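Kinesin-like protein KAR3 (Saccharomyces cerevisiae, PDB 1F9V) is a kinesin-family microtubule motor whose motor domain binds ADP and magnesium, and probably hydrolyses ATP to power movement along microtubules. Local coordinates at residues E41-K44 with Q50-E53; K58-Q63 with F70-Q75; I88-Q93 with F100-P105. The protein carries 2 engineered substitutions. All blocks are in the same frame, centred on the assembly; numbering follows the deposited sequence.

Interaction 1. Residues E41-K44 with Q50-E53; sequences EVTK and QVHE
Glu41 to Lys44 and Val51 to Glu53 pair as the two strands of an antiparallel beta hairpin, their short axes 156° apart in N-to-C direction, in a small three-stranded sheet in which 38-44 is the central strand and 51-56 an outer one. Glu41, in a non-hydrogen-bonded pair with Glu53, starts the contact. Its CB rests on the methyl CG1 of Val51, 3.6 Å away on the diagonal. Beyond CG the chain runs extended, which carries OE2 to 3.7 Å from Glu53 OE1; the two acids are like-charged neighbours, and their closeness probably raises the cost of ionising both. Val42 follows in a hydrogen-bonded pair with His52. Val42 N gives to His52 O at 2.8 Å, and the return bond from His52 N to Val42 O, 2.9 Å long, is nearly straight (166°). Val42 O is gripped a second time, weakly, by His52 ND1 at 3.4 Å. The imidazole reaches it because CG stands beside its own backbone N (chi1 -58°), and the ring meets the carbonyl oxygen edge-on, in the ring plane. Val42 and His52 occupy the face on which Val42 packs against Ile325, Leu329 and Leu332 of helix 325-338. Thr43 returns to the face of Glu41, where its OG1 lies 3.6 Å from Val51 CG1; that methyl is thus flanked by Glu41 and Thr43. At Lys44 direct pairing gives way to water: water 1 takes a bond from Lys44 N at 2.8 Å and reaches Gln50 O at 2.6 Å.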
loop_
_atom_site.group_PDB
_atom_site.type_symbol
_atom_site.label_atom_id
_atom_site.label_comp_id
_atom_site.label_asym_id
_atom_site.label_seq_id
_atom_site.Cartn_x
_atom_site.Cartn_y
_atom_site.Cartn_z
ATOM N N GLU A 41 -8.563 -4.907 -20.029
ATOM C CA GLU A 41 -9.843 -5.572 -20.234
ATOM C C GLU A 41 -9.763 -6.984 -19.696
ATOM O O GLU A 41 -8.780 -7.687 -19.914
ATOM C CB GLU A 41 -10.198 -5.616 -21.721
ATOM C CG GLU A 41 -10.598 -4.275 -22.294
ATOM C CD GLU A 41 -10.661 -4.288 -23.808
ATOM O OE1 GLU A 41 -10.635 -5.392 -24.392
ATOM O OE2 GLU A 41 -10.737 -3.198 -24.417
ATOM N N VAL A 42 -10.804 -7.392 -18.981
ATOM C CA VAL A 42 -10.858 -8.722 -18.400
ATOM C C VAL A 42 -12.108 -9.414 -18.911
ATOM O O VAL A 42 -13.205 -8.863 -18.839
ATOM C CB VAL A 42 -10.912 -8.660 -16.847
ATOM C CG1 VAL A 42 -11.036 -10.062 -16.266
ATOM C CG2 VAL A 42 -9.664 -7.972 -16.311
ATOM N N THR A 43 -11.938 -10.627 -19.422
ATOM C CA THR A 43 -13.058 -11.392 -19.948
ATOM C C THR A 43 -13.038 -12.831 -19.444
ATOM O O THR A 43 -11.982 -13.460 -19.386
ATOM C CB THR A 43 -13.027 -11.434 -21.482
ATOM O OG1 THR A 43 -12.851 -10.111 -21.996
ATOM C CG2 THR A 43 -14.324 -12.010 -22.018
ATOM N N LYS A 44 -14.207 -13.344 -19.072
ATOM C CA LYS A 44 -14.332 -14.721 -18.611
ATOM C C LYS A 44 -14.849 -15.521 -19.805
ATOM O O LYS A 44 -15.781 -15.088 -20.486
ATOM C CB LYS A 44 -15.313 -14.813 -17.440
ATOM C CG LYS A 44 -14.718 -14.332 -16.115
ATOM C CD LYS A 44 -15.746 -14.371 -14.988
ATOM C CE LYS A 44 -16.382 -15.751 -14.857
ATOM N NZ LYS A 44 -15.966 -16.470 -13.621
ATOM N N GLN A 50 -19.191 -10.190 -22.444
ATOM C CA GLN A 50 -19.086 -9.210 -21.370
ATOM C C GLN A 50 -17.621 -8.937 -21.047
ATOM O O GLN A 50 -16.941 -9.750 -20.414
ATOM C CB GLN A 50 -19.810 -9.695 -20.110
ATOM C CG GLN A 50 -19.578 -8.779 -18.903
ATOM C CD GLN A 50 -20.459 -9.104 -17.704
ATOM O OE1 GLN A 50 -20.516 -10.252 -17.246
ATOM N NE2 GLN A 50 -21.146 -8.089 -17.183
ATOM N N VAL A 51 -17.138 -7.785 -21.494
ATOM C CA VAL A 51 -15.758 -7.399 -21.262
ATOM C C VAL A 51 -15.712 -6.311 -20.195
ATOM O O VAL A 51 -16.354 -5.275 -20.336
ATOM C CB VAL A 51 -15.107 -6.875 -22.561
ATOM C CG1 VAL A 51 -13.634 -6.581 -22.325
ATOM C CG2 VAL A 51 -15.257 -7.912 -23.671
ATOM N N HIS A 52 -14.971 -6.565 -19.122
ATOM C CA HIS A 52 -14.834 -5.600 -18.035
ATOM C C HIS A 52 -13.611 -4.733 -18.293
ATOM O O HIS A 52 -12.485 -5.232 -18.310
ATOM C CB HIS A 52 -14.667 -6.322 -16.696
ATOM C CG HIS A 52 -15.795 -7.243 -16.360
ATOM N ND1 HIS A 52 -15.833 -8.556 -16.775
ATOM C CD2 HIS A 52 -16.923 -7.044 -15.640
ATOM C CE1 HIS A 52 -16.936 -9.126 -16.327
ATOM N NE2 HIS A 52 -17.615 -8.231 -15.635
ATOM N N GLU A 53 -13.828 -3.439 -18.499
ATOM C CA GLU A 53 -12.722 -2.528 -18.744
ATOM C C GLU A 53 -12.404 -1.726 -17.488
ATOM O O GLU A 53 -13.306 -1.352 -16.730
ATOM C CB GLU A 53 -13.040 -1.556 -19.883
ATOM C CG GLU A 53 -11.947 -0.496 -20.080
ATOM C CD GLU A 53 -11.997 0.179 -21.441
ATOM O OE1 GLU A 53 -11.179 -0.186 -22.315
ATOM O OE2 GLU A 53 -12.850 1.074 -21.635
HETATM O O HOH W 1 -16.705 -12.094 -19.322
#

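Interaction 2. Residues K58-Q63 with F70-Q75; sequences KIFDQQ and FKEVGQ. With ADP (adenosine-5'-diphosphate), chain D.
Glu72 leans on the rim of the Phe60 ring: its CG meets Phe60 CZ at 3.7 Å, near the plane of the ring. This is the tight part of a small contact, in which a strand residue and a helix residue touch through side chains alone; the nearest CA atoms, those of Lys58 and Glu72, are 9.0 Å apart. One face of the same ring carries Lys58 CG, 3.7 Å above the plane and displaced toward the rim. Phe60 is buried, and is also backed by Val69 of helix 66-77.

The looser side is polar and only partly covered. Glu72 bends at chi2 (-53°), so that while CG stays against the ring, the carboxylate turns off toward Lys58, its plane 44° from that of the ring. Lys58 NZ comes to Glu72 OE2 at 3.5 Å, a long salt bridge between side chains that cross at about a right angle. Further out, the exposed Gln75 places CB 3.4 Å from O4' of the chain D ADP, and the ribose O2' of that nucleotide donates to Glu72 O at 3.0 Å.

Strand 58-60 lies parallel to strand 4-11 and is followed by helix 66-77, then by strand 86-91 of the same sheet, a beta-alpha-beta connection of the kinesin motor domain whose helix borders an ADP pocket in which Asn4, Arg6 and Thr312 also hydrogen-bond the nucleotide.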
loop_
_atom_site.group_PDB
_atom_site.type_symbol
_atom_site.label_atom_id
_atom_site.label_comp_id
_atom_site.label_asym_id
_atom_site.label_seq_id
_atom_site.Cartn_x
_atom_site.Cartn_y
_atom_site.Cartn_z
ATOM N N LYS A 58 -1.490 3.554 -13.753
ATOM C CA LYS A 58 -0.452 2.716 -14.336
ATOM C C LYS A 58 -0.791 1.256 -14.118
ATOM O O LYS A 58 -1.352 0.878 -13.087
ATOM C CB LYS A 58 0.908 3.027 -13.696
ATOM C CG LYS A 58 2.062 2.195 -14.250
ATOM C CD LYS A 58 2.996 2.985 -15.176
ATOM C CE LYS A 58 2.449 4.353 -15.570
ATOM N NZ LYS A 58 3.541 5.328 -15.894
ATOM N N ILE A 59 -0.470 0.428 -15.102
ATOM C CA ILE A 59 -0.719 -0.995 -14.975
ATOM C C ILE A 59 0.582 -1.708 -15.285
ATOM O O ILE A 59 1.142 -1.549 -16.365
ATOM C CB ILE A 59 -1.822 -1.487 -15.936
ATOM C CG1 ILE A 59 -3.131 -0.745 -15.650
ATOM C CG2 ILE A 59 -2.043 -2.988 -15.741
ATOM C CD1 ILE A 59 -4.265 -1.086 -16.597
ATOM N N PHE A 60 1.078 -2.456 -14.310
ATOM C CA PHE A 60 2.312 -3.214 -14.467
ATOM C C PHE A 60 1.929 -4.628 -14.863
ATOM O O PHE A 60 1.042 -5.226 -14.252
ATOM C CB PHE A 60 3.094 -3.245 -13.148
ATOM C CG PHE A 60 3.543 -1.888 -12.678
ATOM C CD1 PHE A 60 4.634 -1.257 -13.270
ATOM C CD2 PHE A 60 2.875 -1.240 -11.640
ATOM C CE1 PHE A 60 5.057 -0.003 -12.837
ATOM C CE2 PHE A 60 3.288 0.016 -11.197
ATOM C CZ PHE A 60 4.381 0.637 -11.797
ATOM N N ASP A 61 2.582 -5.164 -15.888
ATOM C CA ASP A 61 2.267 -6.519 -16.318
ATOM C C ASP A 61 3.318 -7.517 -15.846
ATOM O O ASP A 61 4.219 -7.167 -15.077
ATOM C CB ASP A 61 2.083 -6.585 -17.844
ATOM C CG ASP A 61 3.353 -6.279 -18.616
ATOM O OD1 ASP A 61 4.462 -6.463 -18.070
ATOM O OD2 ASP A 61 3.229 -5.853 -19.787
ATOM N N GLN A 62 3.196 -8.761 -16.295
ATOM C CA GLN A 62 4.113 -9.813 -15.883
ATOM C C GLN A 62 5.584 -9.556 -16.200
ATOM O O GLN A 62 6.457 -10.160 -15.582
ATOM C CB GLN A 62 3.677 -11.151 -16.486
ATOM C CG GLN A 62 2.328 -11.631 -15.976
ATOM C CD GLN A 62 1.214 -11.385 -16.968
ATOM O OE1 GLN A 62 0.971 -10.245 -17.391
ATOM N NE2 GLN A 62 0.526 -12.457 -17.352
ATOM N N GLN A 63 5.858 -8.668 -17.150
ATOM C CA GLN A 63 7.240 -8.361 -17.518
ATOM C C GLN A 63 7.849 -7.326 -16.573
ATOM O O GLN A 63 9.069 -7.174 -16.513
ATOM C CB GLN A 63 7.315 -7.831 -18.955
ATOM C CG GLN A 63 6.707 -8.752 -20.007
ATOM C CD GLN A 63 7.671 -9.830 -20.482
ATOM O OE1 GLN A 63 8.531 -10.290 -19.729
ATOM N NE2 GLN A 63 7.529 -10.235 -21.740
ATOM N N PHE A 70 9.536 0.304 -9.075
ATOM C CA PHE A 70 10.057 1.418 -8.304
ATOM C C PHE A 70 10.430 2.633 -9.135
ATOM O O PHE A 70 10.590 3.728 -8.597
ATOM C CB PHE A 70 11.244 0.986 -7.443
ATOM C CG PHE A 70 11.526 1.933 -6.316
ATOM C CD1 PHE A 70 10.684 1.980 -5.208
ATOM C CD2 PHE A 70 12.591 2.823 -6.388
ATOM C CE1 PHE A 70 10.897 2.908 -4.190
ATOM C CE2 PHE A 70 12.814 3.754 -5.375
ATOM C CZ PHE A 70 11.959 3.794 -4.274
ATOM N N LYS A 71 10.565 2.460 -10.448
ATOM C CA LYS A 71 10.902 3.595 -11.294
ATOM C C LYS A 71 9.789 4.623 -11.170
ATOM O O LYS A 71 10.013 5.822 -11.309
ATOM C CB LYS A 71 11.052 3.160 -12.756
ATOM C CG LYS A 71 12.366 2.451 -13.052
ATOM C CD LYS A 71 12.624 2.373 -14.549
ATOM C CE LYS A 71 13.752 1.400 -14.856
ATOM N NZ LYS A 71 13.232 0.095 -15.349
ATOM N N GLU A 72 8.579 4.147 -10.904
ATOM C CA GLU A 72 7.445 5.043 -10.746
ATOM C C GLU A 72 7.320 5.458 -9.278
ATOM O O GLU A 72 7.177 6.640 -8.967
ATOM C CB GLU A 72 6.156 4.352 -11.200
ATOM C CG GLU A 72 6.212 3.767 -12.607
ATOM C CD GLU A 72 6.659 4.783 -13.645
ATOM O OE1 GLU A 72 7.517 4.435 -14.486
ATOM O OE2 GLU A 72 6.158 5.929 -13.619
ATOM N N VAL A 73 7.410 4.483 -8.381
ATOM C CA VAL A 73 7.270 4.728 -6.949
ATOM C C VAL A 73 8.312 5.649 -6.319
ATOM O O VAL A 73 8.013 6.358 -5.362
ATOM C CB VAL A 73 7.250 3.389 -6.184
ATOM C CG1 VAL A 73 6.934 3.623 -4.701
ATOM C CG2 VAL A 73 6.214 2.463 -6.811
ATOM N N GLY A 74 9.529 5.650 -6.850
ATOM C CA GLY A 74 10.567 6.496 -6.283
ATOM C C GLY A 74 10.214 7.973 -6.210
ATOM O O GLY A 74 10.535 8.657 -5.232
ATOM N N GLN A 75 9.549 8.467 -7.248
ATOM C CA GLN A 75 9.159 9.869 -7.330
ATOM C C GLN A 75 8.151 10.237 -6.242
ATOM O O GLN A 75 8.079 11.385 -5.811
ATOM C CB GLN A 75 8.573 10.160 -8.720
ATOM C CG GLN A 75 9.025 9.163 -9.786
ATOM C CD GLN A 75 8.886 9.695 -11.205
ATOM O OE1 GLN A 75 8.399 10.804 -11.425
ATOM N NE2 GLN A 75 9.317 8.895 -12.179
HETATM P PB ADP D . 2.534 14.601 -12.155
HETATM O O1B ADP D . 1.447 15.528 -12.593
HETATM O O2B ADP D . 1.923 13.299 -11.387
HETATM O O3B ADP D . 3.386 14.187 -13.310
HETATM P PA ADP D . 3.424 15.279 -9.479
HETATM O O1A ADP D . 3.920 16.577 -8.987
HETATM O O2A ADP D . 2.046 15.007 -9.025
HETATM O O3A ADP D . 3.415 15.296 -11.063
HETATM O "O5'" ADP D . 4.441 14.079 -9.132
HETATM C "C5'" ADP D . 5.155 13.441 -10.195
HETATM C "C4'" ADP D . 5.462 11.973 -9.903
HETATM O "O4'" ADP D . 5.486 11.640 -8.491
HETATM C "C3'" ADP D . 4.482 11.029 -10.566
HETATM O "O3'" ADP D . 4.840 10.690 -11.914
HETATM C "C2'" ADP D . 4.437 9.833 -9.648
HETATM O "O2'" ADP D . 5.393 8.822 -10.013
HETATM C "C1'" ADP D . 4.671 10.452 -8.272
HETATM N N9 ADP D . 3.370 10.702 -7.522
HETATM C C8 ADP D . 2.823 11.893 -7.213
HETATM N N7 ADP D . 1.681 11.693 -6.528
HETATM C C5 ADP D . 1.495 10.397 -6.390
HETATM C C6 ADP D . 0.530 9.564 -5.785
HETATM N N6 ADP D . -0.532 10.091 -5.146
HETATM N N1 ADP D . 0.666 8.196 -5.847
HETATM C C2 ADP D . 1.712 7.611 -6.472
HETATM N N3 ADP D . 2.644 8.396 -7.047
HETATM C C4 ADP D . 2.580 9.757 -7.034
#

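Interaction 3. Residues I88-Q93 with F100-P105; sequences IFAYGQ and FTMLNP. With ADP (adenosine-5'-diphosphate), chain C.
The backbones of Ala90 and Met102 come closest where strand 86-91 passes helix 98-103, with CA atoms 7.3 Å apart, a spacing that side chains must fill. Met102 does so: its CG sits 3.6 Å from Ala90 CB, and the sulfur follows across the same methyl. Bends of the thioether at chi2 and chi3 (-65° and -66°) carry CE along the strand to Ile88, 4.2 Å from its CG2. All three residues are buried, and Ile109 of the next helix touches both Ile88 and Met102.

Two residues earlier, the helix faces the nucleotide. Phe100 N donates to ADP O1A at 2.8 Å, while its ring lies over one face of the adenine, Phe100 CD1 to ADP C6 being 3.4 Å. Asn104 CG backs the opposite ring face, 3.6 Å above its plane. A serine in place of Phe100 would probably leave the adenine without the ring it lies against and freer to shift.

With amides of Gly95, Gly97, Lys98 and Thr99 also bound to this ADP, the strand, loop and helix fit the Walker A P-loop of kinesin motors.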
loop_
_atom_site.group_PDB
_atom_site.type_symbol
_atom_site.label_atom_id
_atom_site.label_comp_id
_atom_site.label_asym_id
_atom_site.label_seq_id
_atom_site.Cartn_x
_atom_site.Cartn_y
_atom_site.Cartn_z
ATOM N N ILE A 88 1.310 4.004 1.035
ATOM C CA ILE A 88 1.300 3.065 -0.081
ATOM C C ILE A 88 0.626 1.813 0.455
ATOM O O ILE A 88 1.099 1.215 1.425
ATOM C CB ILE A 88 2.720 2.716 -0.572
ATOM C CG1 ILE A 88 3.392 3.973 -1.138
ATOM C CG2 ILE A 88 2.634 1.615 -1.634
ATOM C CD1 ILE A 88 4.805 3.752 -1.671
ATOM N N PHE A 89 -0.492 1.431 -0.158
ATOM C CA PHE A 89 -1.221 0.247 0.284
ATOM C C PHE A 89 -1.188 -0.864 -0.768
ATOM O O PHE A 89 -1.642 -0.659 -1.895
ATOM C CB PHE A 89 -2.699 0.574 0.556
ATOM C CG PHE A 89 -2.927 1.614 1.622
ATOM C CD1 PHE A 89 -3.046 1.245 2.956
ATOM C CD2 PHE A 89 -3.079 2.953 1.279
ATOM C CE1 PHE A 89 -3.322 2.201 3.940
ATOM C CE2 PHE A 89 -3.354 3.920 2.252
ATOM C CZ PHE A 89 -3.477 3.541 3.586
ATOM N N ALA A 90 -0.657 -2.026 -0.409
ATOM C CA ALA A 90 -0.651 -3.160 -1.331
ATOM C C ALA A 90 -1.933 -3.926 -0.996
ATOM O O ALA A 90 -2.102 -4.403 0.130
ATOM C CB ALA A 90 0.567 -4.033 -1.108
ATOM N N TYR A 91 -2.823 -4.037 -1.983
ATOM C CA TYR A 91 -4.130 -4.678 -1.837
ATOM C C TYR A 91 -4.286 -5.831 -2.821
ATOM O O TYR A 91 -3.835 -5.735 -3.963
ATOM C CB TYR A 91 -5.225 -3.633 -2.106
ATOM C CG TYR A 91 -6.649 -4.135 -2.030
ATOM C CD1 TYR A 91 -7.438 -3.875 -0.909
ATOM C CD2 TYR A 91 -7.218 -4.870 -3.082
ATOM C CE1 TYR A 91 -8.752 -4.332 -0.828
ATOM C CE2 TYR A 91 -8.542 -5.335 -3.009
ATOM C CZ TYR A 91 -9.298 -5.061 -1.877
ATOM O OH TYR A 91 -10.590 -5.515 -1.778
ATOM N N GLY A 92 -4.949 -6.899 -2.386
ATOM C CA GLY A 92 -5.165 -8.035 -3.267
ATOM C C GLY A 92 -5.364 -9.325 -2.506
ATOM O O GLY A 92 -5.098 -9.398 -1.306
ATOM N N GLN A 93 -5.822 -10.364 -3.195
ATOM C CA GLN A 93 -6.052 -11.639 -2.533
ATOM C C GLN A 93 -4.741 -12.277 -2.122
ATOM O O GLN A 93 -3.682 -11.954 -2.664
ATOM C CB GLN A 93 -6.802 -12.597 -3.464
ATOM C CG GLN A 93 -5.963 -13.103 -4.632
ATOM C CD GLN A 93 -6.681 -14.151 -5.462
ATOM O OE1 GLN A 93 -7.140 -15.169 -4.939
ATOM N NE2 GLN A 93 -6.781 -13.909 -6.761
ATOM N N PHE A 100 5.581 -9.750 -1.959
ATOM C CA PHE A 100 6.704 -9.742 -2.894
ATOM C C PHE A 100 6.940 -8.304 -3.339
ATOM O O PHE A 100 8.071 -7.832 -3.420
ATOM C CB PHE A 100 6.403 -10.605 -4.127
ATOM C CG PHE A 100 7.558 -10.707 -5.086
ATOM C CD1 PHE A 100 7.764 -9.730 -6.060
ATOM C CD2 PHE A 100 8.449 -11.771 -5.010
ATOM C CE1 PHE A 100 8.845 -9.811 -6.947
ATOM C CE2 PHE A 100 9.534 -11.861 -5.892
ATOM C CZ PHE A 100 9.729 -10.877 -6.860
ATOM N N THR A 101 5.847 -7.607 -3.618
ATOM C CA THR A 101 5.915 -6.228 -4.063
ATOM C C THR A 101 6.484 -5.303 -3.000
ATOM O O THR A 101 7.336 -4.464 -3.289
ATOM C CB THR A 101 4.518 -5.724 -4.474
ATOM O OG1 THR A 101 4.121 -6.389 -5.681
ATOM C CG2 THR A 101 4.520 -4.210 -4.705
ATOM N N MET A 102 6.020 -5.469 -1.766
ATOM C CA MET A 102 6.465 -4.607 -0.676
ATOM C C MET A 102 7.732 -5.023 0.058
ATOM O O MET A 102 8.525 -4.168 0.467
ATOM C CB MET A 102 5.348 -4.467 0.371
ATOM C CG MET A 102 4.013 -3.995 -0.171
ATOM S SD MET A 102 4.087 -2.336 -0.829
ATOM C CE MET A 102 4.402 -1.407 0.668
ATOM N N LEU A 103 7.925 -6.328 0.214
ATOM C CA LEU A 103 9.045 -6.841 0.994
ATOM C C LEU A 103 10.116 -7.703 0.323
ATOM O O LEU A 103 11.008 -8.195 1.013
ATOM C CB LEU A 103 8.483 -7.620 2.194
ATOM C CG LEU A 103 8.332 -7.009 3.596
ATOM C CD1 LEU A 103 8.921 -5.618 3.661
ATOM C CD2 LEU A 103 6.865 -6.990 3.966
ATOM N N ASN A 104 10.057 -7.905 -0.990
ATOM C CA ASN A 104 11.087 -8.731 -1.611
ATOM C C ASN A 104 12.462 -8.192 -1.210
ATOM O O ASN A 104 12.731 -7.002 -1.345
ATOM C CB ASN A 104 10.966 -8.727 -3.138
ATOM C CG ASN A 104 11.741 -9.865 -3.777
ATOM O OD1 ASN A 104 11.614 -11.016 -3.361
ATOM N ND2 ASN A 104 12.557 -9.549 -4.779
ATOM N N PRO A 105 13.349 -9.064 -0.702
ATOM C CA PRO A 105 14.683 -8.602 -0.300
ATOM C C PRO A 105 15.373 -7.709 -1.330
ATOM O O PRO A 105 15.458 -8.048 -2.512
ATOM C CB PRO A 105 15.464 -9.896 -0.040
ATOM C CG PRO A 105 14.561 -11.019 -0.425
ATOM C CD PRO A 105 13.163 -10.500 -0.448
HETATM P PB ADP C . 0.582 -12.229 -1.191
HETATM O O1B ADP C . -0.321 -11.324 -1.946
HETATM O O2B ADP C . 1.521 -11.387 -0.197
HETATM O O3B ADP C . -0.178 -13.281 -0.468
HETATM P PA ADP C . 3.162 -13.137 -2.125
HETATM O O1A ADP C . 3.857 -11.883 -2.417
HETATM O O2A ADP C . 3.567 -13.621 -0.807
HETATM O O3A ADP C . 1.602 -12.907 -2.182
HETATM O "O5'" ADP C . 3.543 -14.251 -3.183
HETATM C "C5'" ADP C . 2.682 -15.005 -4.039
HETATM C "C4'" ADP C . 3.653 -15.923 -4.839
HETATM O "O4'" ADP C . 3.883 -15.268 -6.092
HETATM C "C3'" ADP C . 5.048 -16.055 -4.196
HETATM O "O3'" ADP C . 5.614 -17.364 -4.376
HETATM C "C2'" ADP C . 5.897 -14.992 -4.870
HETATM O "O2'" ADP C . 7.308 -15.263 -4.817
HETATM C "C1'" ADP C . 5.279 -14.922 -6.259
HETATM N N9 ADP C . 5.312 -13.546 -6.845
HETATM C C8 ADP C . 4.450 -12.563 -6.521
HETATM N N7 ADP C . 4.723 -11.487 -7.231
HETATM C C5 ADP C . 5.742 -11.746 -8.008
HETATM C C6 ADP C . 6.459 -11.037 -8.960
HETATM N N6 ADP C . 6.128 -9.772 -9.237
HETATM N N1 ADP C . 7.508 -11.627 -9.612
HETATM C C2 ADP C . 7.873 -12.901 -9.362
HETATM N N3 ADP C . 7.181 -13.607 -8.445
HETATM C C4 ADP C . 6.132 -13.079 -7.760
#

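Interaction 1 belongs to the periphery, its centre about 25 Å from the centre of the chain, and relies on backbone hydrogen bonds of a hairpin in a separate three-stranded sheet. Interactions 2 and 3 instead set helices against the main sheet and use side chains: a mixed apolar and ionic contact, partly buried, in 2, and a wholly apolar, buried one in 3. These two adjoin, Val73 CG1 and Ile88 CD1 being 3.7 Å apart, and helix 66-77 leads along the chain into strand 86-91. Each borders a different ADP, with interaction 3 at the P-loop. Strand 51-56 of interaction 1 directly precedes strand 58-60 of interaction 2, yet their contacts stay about 7 Å apart at the nearest atoms.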